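PDB 3SQR: laccase from Botrytis aclada, which oxidises phenolic substrates, probably including hydroquinones, with its copper ions while reducing dioxygen to water, consistent with a role in lignin breakdown. Local coordinates for residues D55-D60 with L380-G385; I474-T479 with A489-V494. All coordinates share one frame; numbering follows the deposited sequence.

Contact 1 of 2, residues D55-D60 with L380-G385; sequences DTNWYD and LALDVG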
loop_
_atom_site.group_PDB
_atom_site.type_symbol
_atom_site.label_atom_id
_atom_site.label_comp_id
_atom_site.label_asym_id
_atom_site.label_seq_id
_atom_site.Cartn_x
_atom_site.Cartn_y
_atom_site.Cartn_z
ATOM N N ASP A 55 6.336 12.795 20.028
ATOM C CA ASP A 55 7.391 12.064 20.709
ATOM C C ASP A 55 6.894 10.812 21.434
ATOM O O ASP A 55 7.701 9.999 21.981
ATOM C CB ASP A 55 8.113 13.019 21.680
ATOM C CG ASP A 55 8.849 14.116 20.957
ATOM O OD1 ASP A 55 9.635 13.819 20.008
ATOM O OD2 ASP A 55 8.648 15.249 21.334
ATOM N N THR A 56 5.588 10.612 21.416
ATOM C CA THR A 56 5.023 9.420 21.986
ATOM C C THR A 56 5.431 8.179 21.212
ATOM O O THR A 56 5.364 8.176 19.974
ATOM C CB THR A 56 3.500 9.522 22.057
ATOM O OG1 THR A 56 3.146 10.699 22.809
ATOM C CG2 THR A 56 2.873 8.244 22.673
ATOM N N ASN A 57 5.859 7.127 21.917
ATOM C CA ASN A 57 6.166 5.886 21.245
ATOM C C ASN A 57 4.872 5.133 20.989
ATOM O O ASN A 57 4.380 4.428 21.832
ATOM C CB ASN A 57 7.165 5.022 22.027
ATOM C CG ASN A 57 7.595 3.790 21.234
ATOM O OD1 ASN A 57 6.810 3.274 20.480
ATOM N ND2 ASN A 57 8.807 3.283 21.446
ATOM N N TRP A 58 4.317 5.298 19.778
ATOM C CA TRP A 58 3.058 4.680 19.432
ATOM C C TRP A 58 3.090 3.181 19.247
ATOM O O TRP A 58 2.040 2.586 19.143
ATOM C CB TRP A 58 2.432 5.348 18.202
ATOM C CG TRP A 58 3.191 5.029 16.941
ATOM C CD1 TRP A 58 2.925 4.020 16.082
ATOM C CD2 TRP A 58 4.298 5.753 16.388
ATOM N NE1 TRP A 58 3.809 4.033 15.034
ATOM C CE2 TRP A 58 4.644 5.114 15.178
ATOM C CE3 TRP A 58 5.019 6.884 16.786
ATOM C CZ2 TRP A 58 5.704 5.536 14.388
ATOM C CZ3 TRP A 58 6.076 7.308 15.992
ATOM C CH2 TRP A 58 6.396 6.633 14.798
ATOM N N TYR A 59 4.295 2.582 19.223
ATOM C CA TYR A 59 4.397 1.146 19.252
ATOM C C TYR A 59 4.060 0.627 20.645
ATOM O O TYR A 59 3.757 -0.563 20.755
ATOM C CB TYR A 59 5.797 0.637 18.846
ATOM C CG TYR A 59 6.201 1.102 17.461
ATOM C CD1 TYR A 59 5.745 0.442 16.346
ATOM C CD2 TYR A 59 6.974 2.260 17.301
ATOM C CE1 TYR A 59 6.070 0.887 15.054
ATOM C CE2 TYR A 59 7.305 2.715 16.071
ATOM C CZ TYR A 59 6.850 2.040 14.934
ATOM O OH TYR A 59 7.196 2.590 13.701
ATOM N N ASP A 60 4.281 1.458 21.659
ATOM C CA ASP A 60 4.153 1.052 23.042
ATOM C C ASP A 60 2.975 1.657 23.757
ATOM O O ASP A 60 2.528 1.081 24.735
ATOM C CB ASP A 60 5.431 1.424 23.804
ATOM C CG ASP A 60 6.663 0.657 23.322
ATOM O OD1 ASP A 60 6.547 -0.395 22.627
ATOM O OD2 ASP A 60 7.776 1.131 23.658
ATOM N N LEU A 380 10.522 9.854 15.851
ATOM C CA LEU A 380 10.718 8.947 16.957
ATOM C C LEU A 380 11.843 7.961 16.659
ATOM O O LEU A 380 11.691 6.967 15.875
ATOM C CB LEU A 380 9.421 8.211 17.312
ATOM C CG LEU A 380 9.536 7.263 18.504
ATOM C CD1 LEU A 380 9.203 7.931 19.804
ATOM C CD2 LEU A 380 8.579 6.060 18.273
ATOM N N ALA A 381 13.010 8.230 17.230
ATOM C CA ALA A 381 14.203 7.475 16.921
ATOM C C ALA A 381 14.200 6.128 17.617
ATOM O O ALA A 381 13.977 6.032 18.838
ATOM C CB ALA A 381 15.505 8.278 17.367
ATOM N N LEU A 382 14.414 5.071 16.847
ATOM C CA LEU A 382 14.477 3.717 17.407
ATOM C C LEU A 382 15.602 2.982 16.760
ATOM O O LEU A 382 15.918 3.181 15.546
ATOM C CB LEU A 382 13.140 2.975 17.157
ATOM C CG LEU A 382 11.860 3.593 17.764
ATOM C CD1 LEU A 382 10.672 2.795 17.213
ATOM C CD2 LEU A 382 11.885 3.583 19.271
ATOM N N ASP A 383 16.176 2.074 17.534
ATOM C CA ASP A 383 17.267 1.245 17.077
ATOM C C ASP A 383 16.949 -0.210 17.031
ATOM O O ASP A 383 16.138 -0.719 17.807
ATOM C CB ASP A 383 18.494 1.421 17.990
ATOM C CG ASP A 383 19.016 2.845 17.990
ATOM O OD1 ASP A 383 18.717 3.660 17.088
ATOM O OD2 ASP A 383 19.768 3.166 18.924
ATOM N N VAL A 384 17.625 -0.896 16.121
ATOM C CA VAL A 384 17.430 -2.296 15.889
ATOM C C VAL A 384 18.395 -2.950 16.870
ATOM O O VAL A 384 19.563 -2.608 16.887
ATOM C CB VAL A 384 17.793 -2.699 14.446
ATOM C CG1 VAL A 384 17.750 -4.251 14.237
ATOM C CG2 VAL A 384 16.842 -1.981 13.442
ATOM N N GLY A 385 17.869 -3.854 17.673
ATOM C CA GLY A 385 18.650 -4.538 18.680
ATOM C C GLY A 385 19.260 -5.800 18.129
ATOM O O GLY A 385 19.396 -5.991 16.902
#
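Asp55 meets Leu380 through its backbone: the carbonyl O lies 3.4 Å from Leu380 CD1. Its side chain starts away from Leu380, and OD1 is hydrogen-bonded to His379 NE2. Thr56 adds a longer approach of its O to the same methyl. At Asn57 the side chain crosses that of Leu380 at about a right angle. Leu380 CD2 sits 3.8 Å from Asn57 CA, and Asn57 ND2 reaches Leu382 CD2. The carbonyl of the Asn57 amide turns back on its own chain: OD1 accepts from Tyr59 N at 2.9 Å, closing an Asx turn. With CG between the backbone N and the carbonyl carbon (chi1 71°), the Trp58 ring brings CZ3 to 3.6 Å from Leu380 CD2. Tyr59 CE2 lies 3.6 Å from Leu382 CD1, while Leu380 CD2 stands near the ring plane, at the edge. The Tyr59 hydroxyl is hydrogen-bonded to Asp471 and Arg498. The contact joins two surface loops, one leading to strand 67-79 and the other to strand 387-398. Directly, it is van der Waals packing of leucine methyls on aromatic carbons and polar groups. Arg498 adds a polar link, since it bonds both Tyr59 OH and Leu380 O.

Contact 2 of 2, residues I474-T479 with A489-V494; sequences IVAQET and AKFNLV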
loop_
_atom_site.group_PDB
_atom_site.type_symbol
_atom_site.label_atom_id
_atom_site.label_comp_id
_atom_site.label_asym_id
_atom_site.label_seq_id
_atom_site.Cartn_x
_atom_site.Cartn_y
_atom_site.Cartn_z
ATOM N N ILE A 474 14.741 -0.103 7.624
ATOM C CA ILE A 474 15.536 -0.334 6.430
ATOM C C ILE A 474 17.016 -0.258 6.830
ATOM O O ILE A 474 17.597 0.822 6.849
ATOM C CB ILE A 474 15.222 0.662 5.379
ATOM C CG1 ILE A 474 13.709 0.691 5.075
ATOM C CG2 ILE A 474 16.065 0.367 4.132
ATOM C CD1 ILE A 474 13.361 1.615 3.840
ATOM N N VAL A 475 17.562 -1.390 7.222
ATOM C CA VAL A 475 18.970 -1.424 7.649
ATOM C C VAL A 475 19.947 -1.350 6.446
ATOM O O VAL A 475 21.087 -0.891 6.561
ATOM C CB VAL A 475 19.253 -2.526 8.625
ATOM C CG1 VAL A 475 18.240 -2.337 9.877
ATOM C CG2 VAL A 475 19.217 -3.928 8.052
ATOM N N ALA A 476 19.450 -1.713 5.283
ATOM C CA ALA A 476 20.212 -1.600 4.028
ATOM C C ALA A 476 19.244 -1.657 2.853
ATOM O O ALA A 476 18.336 -2.481 2.794
ATOM C CB ALA A 476 21.216 -2.759 3.905
ATOM N N GLN A 477 19.477 -0.814 1.887
ATOM C CA GLN A 477 18.692 -0.879 0.663
ATOM C C GLN A 477 19.746 -0.558 -0.399
ATOM O O GLN A 477 20.119 0.598 -0.609
ATOM C CB GLN A 477 17.572 0.140 0.750
ATOM C CG GLN A 477 16.702 0.170 -0.486
ATOM C CD GLN A 477 15.661 1.206 -0.442
ATOM O OE1 GLN A 477 15.923 2.384 -0.236
ATOM N NE2 GLN A 477 14.403 0.761 -0.632
ATOM N N GLU A 478 20.284 -1.602 -0.975
ATOM C CA GLU A 478 21.532 -1.521 -1.713
ATOM C C GLU A 478 21.422 -2.087 -3.094
ATOM O O GLU A 478 20.868 -3.195 -3.295
ATOM C CB GLU A 478 22.621 -2.304 -0.965
ATOM C CG GLU A 478 22.918 -1.755 0.419
ATOM C CD GLU A 478 23.610 -0.417 0.427
ATOM O OE1 GLU A 478 24.375 -0.169 -0.514
ATOM O OE2 GLU A 478 23.378 0.371 1.380
ATOM N N THR A 479 22.053 -1.365 -4.018
ATOM C CA THR A 479 22.231 -1.826 -5.392
ATOM C C THR A 479 23.590 -2.502 -5.502
ATOM O O THR A 479 24.551 -1.930 -6.004
ATOM C CB THR A 479 22.107 -0.683 -6.360
ATOM O OG1 THR A 479 22.998 0.387 -5.987
ATOM C CG2 THR A 479 20.691 -0.168 -6.297
ATOM N N ALA A 489 27.784 -6.008 8.283
ATOM C CA ALA A 489 28.517 -5.035 9.039
ATOM C C ALA A 489 28.256 -3.634 8.571
ATOM O O ALA A 489 28.543 -2.711 9.298
ATOM N N LYS A 490 27.729 -3.470 7.349
ATOM C CA LYS A 490 27.340 -2.176 6.847
ATOM C C LYS A 490 25.856 -1.787 7.085
ATOM O O LYS A 490 25.460 -0.676 6.762
ATOM C CB LYS A 490 27.644 -2.101 5.345
ATOM C CG LYS A 490 29.152 -1.963 5.026
ATOM C CD LYS A 490 29.534 -0.470 4.772
ATOM C CE LYS A 490 31.041 -0.169 4.921
ATOM N NZ LYS A 490 31.303 1.265 4.559
ATOM N N PHE A 491 25.056 -2.676 7.644
ATOM C CA PHE A 491 23.680 -2.335 8.080
ATOM C C PHE A 491 23.676 -1.126 8.975
ATOM O O PHE A 491 24.561 -0.977 9.858
ATOM C CB PHE A 491 23.078 -3.474 8.896
ATOM C CG PHE A 491 22.778 -4.694 8.133
ATOM C CD1 PHE A 491 22.795 -4.701 6.719
ATOM C CD2 PHE A 491 22.407 -5.861 8.804
ATOM C CE1 PHE A 491 22.484 -5.818 6.038
ATOM C CE2 PHE A 491 22.087 -6.985 8.097
ATOM C CZ PHE A 491 22.148 -6.974 6.701
ATOM N N ASN A 492 22.689 -0.255 8.784
ATOM C CA ASN A 492 22.459 0.830 9.696
ATOM C C ASN A 492 21.383 0.420 10.694
ATOM O O ASN A 492 20.210 0.282 10.346
ATOM C CB ASN A 492 22.059 2.070 8.928
ATOM C CG ASN A 492 21.715 3.261 9.806
ATOM O OD1 ASN A 492 21.056 4.188 9.324
ATOM N ND2 ASN A 492 22.175 3.278 11.061
ATOM N N LEU A 493 21.789 0.254 11.958
ATOM C CA LEU A 493 20.877 -0.178 13.016
ATOM C C LEU A 493 20.388 0.934 13.917
ATOM O O LEU A 493 19.517 0.714 14.767
ATOM C CB LEU A 493 21.551 -1.292 13.855
ATOM C CG LEU A 493 22.081 -2.481 13.061
ATOM C CD1 LEU A 493 22.880 -3.435 13.991
ATOM C CD2 LEU A 493 20.995 -3.303 12.331
ATOM N N VAL A 494 20.894 2.125 13.681
ATOM C CA VAL A 494 20.619 3.285 14.485
ATOM C C VAL A 494 19.674 4.242 13.786
ATOM O O VAL A 494 20.056 4.997 12.834
ATOM C CB VAL A 494 21.902 4.091 14.820
ATOM C CG1 VAL A 494 21.524 5.227 15.706
ATOM C CG2 VAL A 494 22.909 3.154 15.521
#
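Val475 and Asn492 bring the two backbones closest, with their CA atoms 4.6 Å apart. Asn492 N donates to Val475 O at 2.8 Å. The bond is nearly straight, 169° at the hydrogen. Phe491 CA also points a hydrogen at Val475 O, over 3.3 Å, so this oxygen receives two approaches from adjacent residues. In return Val475 CA makes a CA-H...O contact with Asn492 O at 3.4 Å. Asn492 O is buried here and has no hydrogen-bond partner in the model; the CA and the side-chain carbons of Val475 pack against it.

Strand 472-478 turns a corner at Val475. Two residues, Val475 and Ala476, stand opposite the single residue Ala511 of strand 509-515, which makes a classic beta bulge. Segment 489-494 is part of the loop that leads from this strand to strand 498-499, in the last of the three cupredoxin-like domains of the multicopper oxidase fold.

Val475 has CG1 anti to the carbonyl carbon (chi1 -56°), and this splits its two methyls between different partners. CG2 lies over one face of the Phe491 ring, offset toward the rim, in a CH-pi contact 3.8 Å from the centroid. CG1 meets Leu493 CD2, at 3.8 Å. The Leu493 side chain starts away from the strand, but its end comes back to this methyl. Ala476 CB approaches Phe491 CD1 obliquely, also at 3.8 Å. The Phe491 ring also packs on side chains of neighbouring strands of the sheet, Leu389 of 387-398 and Val450 and Val452 of 448-455. The Asn492 amide turns along its own loop instead: ND2 donates to Val494 O at 3.3 Å, from above the carbonyl plane.

Contacts 1 and 2 follow one another along the chain, and their centres are 18 Å apart. They touch directly where segment 380-385 runs beside segment 489-494. Val384 N lies 2.8 Å from Leu493 O, probably as a hydrogen bond. Val384 CG2 also packs 3.8 Å from Val475 CG1. Asp383 OD1 is hydrogen-bonded to Asn495 N, just beyond the second contact. Segment 380-385 thus touches loop 55-60 near its start and segments 474-479 and 489-494 near its end. Contact 1 lies away from the copper sites. In contact 2 the side chain of Ile474 is about 12 Å from that of His466, which binds copper here and is probably a type 2 ligand.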